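Local coordinates for protein monalysin (Pseudomonas entomophila, PDB 4MKO) that forms beta-barrel pores in host membranes, is cytolytic and hemolytic, and contributes to intestinal damage and lethality in Drosophila, at residues D128-Y141 against K186-P198. Residues are numbered along the deposited sequence; the frame is centred on the assembly and turned at random.
Sequences DTTEMKGPGTFVIY and KRVIVPSSNAVTP. With ACT (acetate ion), chain J.
An antiparallel ladder at one end of the elongated beta-sheet body of this aerolysin-like toxin pairs Val-139 with Val-190 and Tyr-141 with Val-188, each through two backbone hydrogen bonds. Ser-192 N extends it, reaching Thr-137 O from above the carbonyl plane.

On the face carrying Ile-140 and Ile-189, the two isoleucines lie side by side, their CG1 atoms 3.8 Å apart. With CG1 beside its backbone N (chi1 -54°), Ile-189 extends CD1 toward strand 128-133, meeting Thr-130 CG2 tip to tip at 3.9 Å, while its CG2 branch touches Met-132 CE and Phe-138 CB. Arg-187 leaves the same strand and bends at chi2 (92°), bringing NH2 within 2.9 Å of Thr-130 OG1, a nearly straight bond in the guanidinium plane; Ile-189 CD1 sits over one face of the guanidinium, toward its rim. Tyr-77 OH on strand 72-81 bonds both Thr-130 OG1 and Arg-187 NE, fixing this polar cluster.

On the face carrying Val-139, Tyr-141, Val-188 and Val-190, the Tyr-141 ring meets Val-190 CG2 at its edge, CE2 to CG2 3.5 Å, and Pro-198 CB lies 3.7 Å from its CE1. Its OH touches Ala-195 CB and binds two waters that bridge to Val-196 O and N. Strand 128-133, paired with strand 72-81 in the inferred pore-forming region, lies against this sheet by side chains, consistent with the packed insertion segment of aerolysin-like toxins.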
loop_
_atom_site.group_PDB
_atom_site.type_symbol
_atom_site.label_atom_id
_atom_site.label_comp_id
_atom_site.label_asym_id
_atom_site.label_seq_id
_atom_site.Cartn_x
_atom_site.Cartn_y
_atom_site.Cartn_z
ATOM N N ASP A 128 15.603 -11.143 6.320
ATOM C CA ASP A 128 15.741 -11.679 4.979
ATOM C C ASP A 128 17.219 -11.594 4.606
ATOM O O ASP A 128 17.937 -10.736 5.129
ATOM C CB ASP A 128 14.844 -10.939 3.973
ATOM C CG ASP A 128 14.767 -11.636 2.634
ATOM O OD1 ASP A 128 14.503 -12.856 2.618
ATOM O OD2 ASP A 128 14.946 -10.957 1.597
ATOM N N THR A 129 17.698 -12.529 3.779
ATOM C CA THR A 129 19.109 -12.523 3.385
ATOM C C THR A 129 19.255 -12.617 1.887
ATOM O O THR A 129 18.419 -13.242 1.239
ATOM C CB THR A 129 19.897 -13.691 4.060
ATOM O OG1 THR A 129 19.426 -14.944 3.562
ATOM C CG2 THR A 129 19.841 -13.664 5.600
ATOM N N THR A 130 20.343 -12.035 1.348
ATOM C CA THR A 130 20.746 -12.119 -0.054
ATOM C C THR A 130 22.274 -12.184 -0.112
ATOM O O THR A 130 22.949 -11.330 0.476
ATOM C CB THR A 130 20.188 -10.948 -0.904
ATOM O OG1 THR A 130 18.764 -10.944 -0.806
ATOM C CG2 THR A 130 20.570 -11.062 -2.385
ATOM N N GLU A 131 22.812 -13.181 -0.832
ATOM C CA GLU A 131 24.259 -13.271 -1.023
ATOM C C GLU A 131 24.583 -12.218 -2.071
ATOM O O GLU A 131 23.947 -12.187 -3.127
ATOM C CB GLU A 131 24.702 -14.676 -1.471
ATOM C CG GLU A 131 26.217 -14.812 -1.457
ATOM C CD GLU A 131 26.758 -16.167 -1.866
ATOM O OE1 GLU A 131 27.344 -16.855 -1.001
ATOM O OE2 GLU A 131 26.623 -16.531 -3.058
ATOM N N MET A 132 25.471 -11.284 -1.730
ATOM C CA MET A 132 25.820 -10.185 -2.617
ATOM C C MET A 132 27.336 -10.077 -2.742
ATOM O O MET A 132 28.065 -10.466 -1.821
ATOM C CB MET A 132 25.256 -8.864 -2.065
ATOM C CG MET A 132 23.734 -8.800 -2.032
ATOM S SD MET A 132 23.194 -7.306 -1.182
ATOM C CE MET A 132 23.630 -6.067 -2.395
ATOM N N LYS A 133 27.794 -9.513 -3.859
ATOM C CA LYS A 133 29.204 -9.340 -4.175
ATOM C C LYS A 133 29.499 -7.896 -4.563
ATOM O O LYS A 133 28.706 -7.258 -5.271
ATOM C CB LYS A 133 29.584 -10.281 -5.336
ATOM C CG LYS A 133 31.083 -10.405 -5.599
ATOM C CD LYS A 133 31.373 -11.369 -6.744
ATOM C CE LYS A 133 32.852 -11.490 -7.019
ATOM N NZ LYS A 133 33.151 -12.589 -7.977
ATOM N N GLY A 134 30.652 -7.400 -4.121
ATOM C CA GLY A 134 31.094 -6.069 -4.503
ATOM C C GLY A 134 31.840 -6.128 -5.827
ATOM O O GLY A 134 31.963 -7.206 -6.424
ATOM N N PRO A 135 32.351 -4.994 -6.338
ATOM C CA PRO A 135 32.271 -3.643 -5.766
ATOM C C PRO A 135 30.918 -2.994 -6.047
ATOM O O PRO A 135 30.251 -3.348 -7.024
ATOM C CB PRO A 135 33.418 -2.910 -6.472
ATOM C CG PRO A 135 33.484 -3.552 -7.833
ATOM C CD PRO A 135 33.077 -4.997 -7.629
ATOM N N GLY A 136 30.539 -2.038 -5.214
ATOM C CA GLY A 136 29.322 -1.284 -5.463
ATOM C C GLY A 136 28.561 -0.820 -4.256
ATOM O O GLY A 136 28.795 -1.278 -3.137
ATOM N N THR A 137 27.657 0.123 -4.500
ATOM C CA THR A 137 26.745 0.644 -3.499
ATOM C C THR A 137 25.360 0.264 -3.995
ATOM O O THR A 137 25.043 0.482 -5.168
ATOM C CB THR A 137 26.951 2.142 -3.270
ATOM O OG1 THR A 137 28.306 2.344 -2.864
ATOM C CG2 THR A 137 26.028 2.691 -2.200
ATOM N N PHE A 138 24.568 -0.337 -3.118
ATOM C CA PHE A 138 23.244 -0.867 -3.448
ATOM C C PHE A 138 22.201 -0.416 -2.446
ATOM O O PHE A 138 22.493 -0.276 -1.253
ATOM C CB PHE A 138 23.279 -2.414 -3.489
ATOM C CG PHE A 138 24.449 -2.962 -4.275
ATOM C CD1 PHE A 138 24.419 -2.993 -5.662
ATOM C CD2 PHE A 138 25.624 -3.343 -3.633
ATOM C CE1 PHE A 138 25.524 -3.451 -6.397
ATOM C CE2 PHE A 138 26.722 -3.813 -4.365
ATOM C CZ PHE A 138 26.662 -3.868 -5.744
ATOM N N VAL A 139 20.981 -0.206 -2.940
ATOM C CA VAL A 139 19.843 0.220 -2.123
ATOM C C VAL A 139 18.815 -0.887 -2.190
ATOM O O VAL A 139 18.548 -1.419 -3.267
ATOM C CB VAL A 139 19.238 1.589 -2.549
ATOM C CG1 VAL A 139 18.247 2.083 -1.496
ATOM C CG2 VAL A 139 20.336 2.641 -2.792
ATOM N N ILE A 140 18.270 -1.238 -1.036
ATOM C CA ILE A 140 17.250 -2.261 -0.890
ATOM C C ILE A 140 15.931 -1.582 -0.586
ATOM O O ILE A 140 15.872 -0.717 0.293
ATOM C CB ILE A 140 17.634 -3.254 0.227
ATOM C CG1 ILE A 140 19.040 -3.846 -0.054
ATOM C CG2 ILE A 140 16.555 -4.349 0.369
ATOM C CD1 ILE A 140 19.592 -4.745 1.066
ATOM N N TYR A 141 14.865 -2.024 -1.269
ATOM C CA TYR A 141 13.508 -1.510 -1.044
ATOM C C TYR A 141 12.555 -2.678 -0.876
ATOM O O TYR A 141 12.850 -3.767 -1.364
ATOM C CB TYR A 141 13.017 -0.705 -2.261
ATOM C CG TYR A 141 13.953 0.369 -2.754
ATOM C CD1 TYR A 141 13.876 1.670 -2.263
ATOM C CD2 TYR A 141 14.894 0.098 -3.747
ATOM C CE1 TYR A 141 14.727 2.673 -2.738
ATOM C CE2 TYR A 141 15.751 1.091 -4.224
ATOM C CZ TYR A 141 15.639 2.384 -3.743
ATOM O OH TYR A 141 16.487 3.354 -4.236
ATOM N N LYS A 186 8.203 -9.076 -1.255
ATOM C CA LYS A 186 8.961 -8.728 -2.445
ATOM C C LYS A 186 9.891 -7.567 -2.122
ATOM O O LYS A 186 9.462 -6.564 -1.534
ATOM C CB LYS A 186 7.971 -8.345 -3.546
ATOM C CG LYS A 186 8.524 -8.340 -4.941
ATOM C CD LYS A 186 7.410 -8.271 -5.981
ATOM C CE LYS A 186 6.657 -9.573 -6.142
ATOM N NZ LYS A 186 5.686 -9.500 -7.262
ATOM N N ARG A 187 11.157 -7.716 -2.481
ATOM C CA ARG A 187 12.154 -6.682 -2.253
ATOM C C ARG A 187 13.002 -6.516 -3.512
ATOM O O ARG A 187 13.229 -7.483 -4.239
ATOM C CB ARG A 187 13.017 -6.999 -1.012
ATOM C CG ARG A 187 13.971 -8.193 -1.174
ATOM C CD ARG A 187 15.346 -7.786 -1.674
ATOM N NE ARG A 187 16.196 -8.959 -1.915
ATOM C CZ ARG A 187 16.254 -9.654 -3.048
ATOM N NH1 ARG A 187 15.477 -9.332 -4.077
ATOM N NH2 ARG A 187 17.075 -10.695 -3.153
ATOM N N VAL A 188 13.493 -5.303 -3.727
ATOM C CA VAL A 188 14.290 -4.932 -4.886
ATOM C C VAL A 188 15.643 -4.465 -4.385
ATOM O O VAL A 188 15.701 -3.714 -3.418
ATOM C CB VAL A 188 13.568 -3.793 -5.673
ATOM C CG1 VAL A 188 14.388 -3.314 -6.876
ATOM C CG2 VAL A 188 12.164 -4.226 -6.120
ATOM N N ILE A 189 16.717 -4.849 -5.087
ATOM C CA ILE A 189 18.078 -4.368 -4.808
ATOM C C ILE A 189 18.579 -3.729 -6.092
ATOM O O ILE A 189 18.568 -4.378 -7.134
ATOM C CB ILE A 189 19.054 -5.470 -4.277
ATOM C CG1 ILE A 189 18.487 -6.206 -3.033
ATOM C CG2 ILE A 189 20.414 -4.829 -3.948
ATOM C CD1 ILE A 189 19.336 -7.406 -2.579
ATOM N N VAL A 190 18.978 -2.445 -6.037
ATOM C CA VAL A 190 19.478 -1.736 -7.212
ATOM C C VAL A 190 20.804 -1.035 -6.913
ATOM O O VAL A 190 20.943 -0.491 -5.811
ATOM C CB VAL A 190 18.461 -0.744 -7.847
ATOM C CG1 VAL A 190 17.280 -1.475 -8.498
ATOM C CG2 VAL A 190 17.985 0.303 -6.848
ATOM N N PRO A 191 21.740 -0.933 -7.895
ATOM C CA PRO A 191 22.958 -0.135 -7.658
ATOM C C PRO A 191 22.557 1.320 -7.425
ATOM O O PRO A 191 21.535 1.754 -7.971
ATOM C CB PRO A 191 23.744 -0.264 -8.980
ATOM C CG PRO A 191 23.176 -1.463 -9.654
ATOM C CD PRO A 191 21.719 -1.460 -9.274
ATOM N N SER A 192 23.346 2.064 -6.623
ATOM C CA SER A 192 23.092 3.473 -6.301
ATOM C C SER A 192 22.923 4.331 -7.563
ATOM O O SER A 192 22.219 5.335 -7.516
ATOM C CB SER A 192 24.202 4.034 -5.417
ATOM O OG SER A 192 25.466 3.942 -6.053
ATOM N N SER A 193 23.536 3.907 -8.692
ATOM C CA SER A 193 23.460 4.576 -9.998
ATOM C C SER A 193 22.069 4.409 -10.656
ATOM O O SER A 193 21.666 5.280 -11.427
ATOM C CB SER A 193 24.544 4.048 -10.935
ATOM O OG SER A 193 24.403 2.654 -11.159
ATOM N N ASN A 194 21.356 3.285 -10.377
ATOM C CA ASN A 194 20.011 3.010 -10.907
ATOM C C ASN A 194 18.927 3.343 -9.858
ATOM O O ASN A 194 17.755 2.954 -9.997
ATOM C CB ASN A 194 19.887 1.554 -11.395
ATOM C CG ASN A 194 18.769 1.350 -12.401
ATOM O OD1 ASN A 194 18.846 1.779 -13.559
ATOM N ND2 ASN A 194 17.675 0.740 -11.965
ATOM N N ALA A 195 19.322 4.087 -8.813
ATOM C CA ALA A 195 18.405 4.447 -7.747
ATOM C C ALA A 195 18.047 5.922 -7.740
ATOM O O ALA A 195 18.879 6.780 -8.040
ATOM C CB ALA A 195 18.988 4.049 -6.401
ATOM N N VAL A 196 16.796 6.203 -7.376
ATOM C CA VAL A 196 16.269 7.554 -7.177
ATOM C C VAL A 196 15.698 7.590 -5.757
ATOM O O VAL A 196 15.519 6.528 -5.149
ATOM C CB VAL A 196 15.235 7.997 -8.250
ATOM C CG1 VAL A 196 15.918 8.288 -9.583
ATOM C CG2 VAL A 196 14.110 6.974 -8.413
ATOM N N THR A 197 15.411 8.792 -5.228
ATOM C CA THR A 197 14.842 8.904 -3.890
ATOM C C THR A 197 13.460 8.238 -3.866
ATOM O O THR A 197 12.609 8.573 -4.699
ATOM C CB THR A 197 14.864 10.348 -3.390
ATOM O OG1 THR A 197 16.215 10.812 -3.484
ATOM C CG2 THR A 197 14.390 10.469 -1.936
ATOM N N PRO A 198 13.253 7.233 -2.992
ATOM C CA PRO A 198 11.950 6.561 -2.986
ATOM C C PRO A 198 10.853 7.439 -2.407
ATOM O O PRO A 198 11.097 8.427 -1.708
ATOM C CB PRO A 198 12.189 5.316 -2.117
ATOM C CG PRO A 198 13.263 5.737 -1.167
ATOM C CD PRO A 198 14.159 6.663 -1.965
HETATM C C ACT J . 3.878 -12.931 -6.903
HETATM O O ACT J . 4.095 -11.745 -7.215
HETATM O OXT ACT J . 2.745 -13.417 -6.627
HETATM C CH3 ACT J . 5.097 -13.862 -6.864
HETATM O O HOH W 1 17.534 5.611 -2.906
HETATM O O HOH W 2 15.179 3.723 -7.001
#